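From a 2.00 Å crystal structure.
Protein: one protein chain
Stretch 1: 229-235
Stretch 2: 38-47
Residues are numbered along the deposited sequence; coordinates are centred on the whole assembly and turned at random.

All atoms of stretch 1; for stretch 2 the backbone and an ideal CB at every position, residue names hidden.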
# COMPACT_ATOMS: atom_id res chain seq x y z
N ALA A 229 -19.94 -0.91 14.07
CA ALA A 229 -19.81 -2.36 14.25
C ALA A 229 -18.31 -2.66 14.35
O ALA A 229 -17.51 -1.84 13.88
CB ALA A 229 -20.41 -3.11 13.07
N GLU A 230 -17.91 -3.78 14.97
CA GLU A 230 -16.48 -4.08 15.06
C GLU A 230 -15.94 -4.60 13.74
O GLU A 230 -16.59 -5.41 13.08
CB GLU A 230 -16.16 -5.03 16.24
CG GLU A 230 -16.76 -6.42 16.16
CD GLU A 230 -16.19 -7.45 17.12
OE1 GLU A 230 -15.94 -8.59 16.68
OE2 GLU A 230 -16.00 -7.11 18.32
N ASN A 231 -14.76 -4.10 13.33
CA ASN A 231 -14.12 -4.56 12.10
C ASN A 231 -13.58 -5.95 12.36
O ASN A 231 -12.85 -6.14 13.33
CB ASN A 231 -12.99 -3.62 11.67
CG ASN A 231 -13.47 -2.35 11.02
OD1 ASN A 231 -13.97 -2.35 9.89
ND2 ASN A 231 -13.34 -1.24 11.74
N ARG A 232 -14.01 -6.93 11.56
CA ARG A 232 -13.56 -8.32 11.71
C ARG A 232 -12.18 -8.47 11.09
O ARG A 232 -11.80 -7.66 10.23
CB ARG A 232 -14.55 -9.29 11.07
CG ARG A 232 -15.90 -9.37 11.78
CD ARG A 232 -16.98 -9.92 10.87
NE ARG A 232 -16.81 -11.35 10.58
CZ ARG A 232 -17.51 -12.02 9.68
NH1 ARG A 232 -18.43 -11.41 8.94
NH2 ARG A 232 -17.29 -13.32 9.49
N VAL A 233 -11.42 -9.47 11.55
CA VAL A 233 -10.07 -9.77 11.05
C VAL A 233 -10.08 -11.22 10.59
O VAL A 233 -10.60 -12.09 11.30
CB VAL A 233 -8.95 -9.46 12.11
CG1 VAL A 233 -7.56 -9.82 11.58
CG2 VAL A 233 -8.97 -7.99 12.53
N TRP A 234 -9.58 -11.47 9.37
CA TRP A 234 -9.48 -12.81 8.79
C TRP A 234 -7.98 -13.19 8.69
O TRP A 234 -7.28 -12.71 7.78
CB TRP A 234 -10.17 -12.89 7.42
CG TRP A 234 -11.66 -12.78 7.48
CD1 TRP A 234 -12.57 -13.80 7.54
CD2 TRP A 234 -12.43 -11.56 7.50
NE1 TRP A 234 -13.85 -13.30 7.59
CE2 TRP A 234 -13.79 -11.93 7.56
CE3 TRP A 234 -12.09 -10.19 7.44
CZ2 TRP A 234 -14.82 -10.97 7.59
CZ3 TRP A 234 -13.11 -9.25 7.44
CH2 TRP A 234 -14.46 -9.65 7.48
N PRO A 235 -7.45 -14.00 9.63
CA PRO A 235 -6.03 -14.39 9.53
C PRO A 235 -5.73 -15.17 8.25
O PRO A 235 -6.49 -16.09 7.89
CB PRO A 235 -5.79 -15.23 10.80
CG PRO A 235 -6.95 -14.89 11.72
CD PRO A 235 -8.10 -14.66 10.78
N UNK A 38 -12.07 6.52 7.12
CA UNK A 38 -13.01 5.53 7.66
C UNK A 38 -12.20 4.26 7.73
O UNK A 38 -11.69 3.83 6.70
CB UNK A 38 -14.27 5.37 6.81
N UNK A 39 -12.11 3.63 8.90
CA UNK A 39 -11.30 2.42 9.08
C UNK A 39 -11.99 1.15 8.59
O UNK A 39 -11.80 0.06 9.18
CB UNK A 39 -10.94 2.26 10.56
N UNK A 40 -12.80 1.28 7.51
CA UNK A 40 -13.55 0.19 6.89
C UNK A 40 -13.53 0.39 5.38
O UNK A 40 -13.81 1.49 4.89
CB UNK A 40 -14.99 0.13 7.42
N UNK A 41 -13.20 -0.70 4.69
CA UNK A 41 -13.20 -0.82 3.24
C UNK A 41 -14.06 -1.99 2.79
O UNK A 41 -15.02 -2.36 3.46
CB UNK A 41 -11.77 -0.98 2.72
N UNK A 42 -13.71 -2.61 1.67
CA UNK A 42 -14.45 -3.74 1.10
C UNK A 42 -14.36 -5.02 1.91
O UNK A 42 -15.25 -5.85 1.77
CB UNK A 42 -13.94 -4.02 -0.32
N UNK A 43 -13.29 -5.23 2.74
CA UNK A 43 -13.17 -6.49 3.50
C UNK A 43 -14.40 -6.79 4.36
O UNK A 43 -14.81 -7.95 4.46
CB UNK A 43 -11.93 -6.44 4.40
N UNK A 44 -15.00 -5.75 4.96
CA UNK A 44 -16.13 -5.88 5.88
C UNK A 44 -17.49 -6.12 5.24
O UNK A 44 -18.44 -6.40 5.96
CB UNK A 44 -16.22 -4.61 6.73
N UNK A 45 -17.58 -6.03 3.90
CA UNK A 45 -18.82 -6.24 3.16
C UNK A 45 -19.35 -7.67 3.33
O UNK A 45 -18.58 -8.63 3.27
CB UNK A 45 -18.60 -5.94 1.68
N UNK A 46 -20.68 -7.80 3.49
CA UNK A 46 -21.34 -9.10 3.55
C UNK A 46 -21.43 -9.64 2.12
O UNK A 46 -21.21 -8.88 1.17
CB UNK A 46 -22.72 -9.00 4.20
N UNK A 47 -21.73 -10.95 1.94
CA UNK A 47 -21.85 -11.60 0.63
C UNK A 47 -22.81 -10.90 -0.35
O UNK A 47 -22.63 -10.97 -1.57
CB UNK A 47 -22.31 -13.04 0.83

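Position 38 lies beyond the reach of stretch 1: nothing of that stretch comes within 5.5 Å of its ideal CB, so the contact leaves the choice open. It is Ile38, and it takes no part in the contact.

At position 39 the CA-to-CB bond runs sideways and the ideal CB lies 4.4 Å from Asn231 ND2. Side chains of many kinds could start here, polar ones turning to the amide or others leading off from it. The residue is His39, whose imidazole leads away from stretch 1. Its carbonyl O sits 3.3 Å from Asn231 ND2, but the angle is too poor for a hydrogen bond.

Position 40 is more telling. Its CB again points sideways, yet the ideal CB is 3.6 Å from Asn231 OD1, an acceptor. A short side chain with a donor near its base would suit, so serine or threonine are good candidates, whereas a small apolar residue would fit but leave the acceptor unanswered from this side. Thr40 is found, with chi1 at -59° (m), and its OG1 donates a hydrogen bond to Asn231 OD1 at 2.8 Å.

At position 41, phi/psi of -125/-150 is an extended combination most easily adopted by glycine, and stretch 1 offers nothing nearby; the residue is Gly41. Position 42 is out of reach and little constrained. Ser42 occupies it, its carbonyl O accepting a backbone hydrogen bond from the N of position 45 at 3.2 Å.

Position 43 has helical backbone angles and points its CB toward stretch 1, with the ideal CB 4.3 Å from Trp234 CZ3. An aromatic neighbour favours an apolar side chain, and leucine, methionine or isoleucine could all serve. Leu43 makes the apolar contact through its CB, 4.3 Å from Trp234 CZ3, while its backbone O approaches Trp234 CH2 at 3.5 Å.

Position 44 has the closest CA approach to stretch 1, its CA 6.7 Å from the CA of Asn231. The ideal CB is 4.5 Å from Asn231 OD1 and 5.4 Å from Trp234 CH2, and the N and O of Arg232 present a donor and an acceptor beyond. A side chain of moderate length carrying both functions, above all an amide, would answer both. Gln44, m at chi1 and chi2, does so: Arg232 N donates to Gln44 OE1 at 2.9 Å, and Gln44 NE2 donates to Arg232 O at 2.9 Å. The amide thus meets both the N and the O of Arg232, and NE2 also lies at the edge of the Trp234 ring, 3.6 Å from CZ3.

Position 45 turns its CB away, leaving its identity undetermined; Glu45 is found. At position 46 the CB runs sideways with nothing near, but the Arg232 guanidinium invites a long acidic side chain. Glu46 brings OE2 to 4.1 Å from Arg232 NH1, too far for a salt bridge, and a water links OE1 and NH1 through weak hydrogen bonds. Position 47 is out of reach and holds Asp47.

Stretch 2 (38-47) IHTGSLQEED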
# COMPACT_ATOMS: atom_id res chain seq x y z
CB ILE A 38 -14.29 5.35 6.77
CG1 ILE A 38 -14.89 6.71 6.26
CG2 ILE A 38 -15.34 4.47 7.47
CD1 ILE A 38 -15.31 7.78 7.28
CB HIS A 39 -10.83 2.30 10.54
CG HIS A 39 -9.90 3.39 10.96
ND1 HIS A 39 -8.54 3.17 11.08
CD2 HIS A 39 -10.16 4.68 11.29
CE1 HIS A 39 -8.02 4.32 11.48
NE2 HIS A 39 -8.96 5.26 11.62
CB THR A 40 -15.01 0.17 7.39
OG1 THR A 40 -15.05 0.01 8.80
CG2 THR A 40 -15.86 -0.93 6.71
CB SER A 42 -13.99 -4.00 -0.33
OG SER A 42 -12.60 -4.29 -0.33
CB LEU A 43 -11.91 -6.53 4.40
CG LEU A 43 -10.51 -6.52 3.75
CD1 LEU A 43 -9.45 -6.44 4.79
CD2 LEU A 43 -10.27 -7.73 2.89
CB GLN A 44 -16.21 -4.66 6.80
CG GLN A 44 -14.94 -4.43 7.61
CD GLN A 44 -14.52 -5.59 8.48
OE1 GLN A 44 -15.34 -6.28 9.09
NE2 GLN A 44 -13.22 -5.82 8.57
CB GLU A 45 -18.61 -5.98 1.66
CG GLU A 45 -18.29 -4.54 1.28
CD GLU A 45 -17.85 -4.36 -0.16
OE1 GLU A 45 -17.52 -5.37 -0.83
OE2 GLU A 45 -17.84 -3.20 -0.62
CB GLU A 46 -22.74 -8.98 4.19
CG GLU A 46 -22.74 -8.63 5.68
CD GLU A 46 -21.92 -9.50 6.61
OE1 GLU A 46 -21.83 -10.73 6.38
OE2 GLU A 46 -21.35 -8.95 7.58
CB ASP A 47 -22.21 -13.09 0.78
CG ASP A 47 -21.12 -13.97 1.38
OD1 ASP A 47 -20.00 -13.45 1.65
OD2 ASP A 47 -21.37 -15.19 1.57
O HOH W 1 -18.79 -11.99 5.67
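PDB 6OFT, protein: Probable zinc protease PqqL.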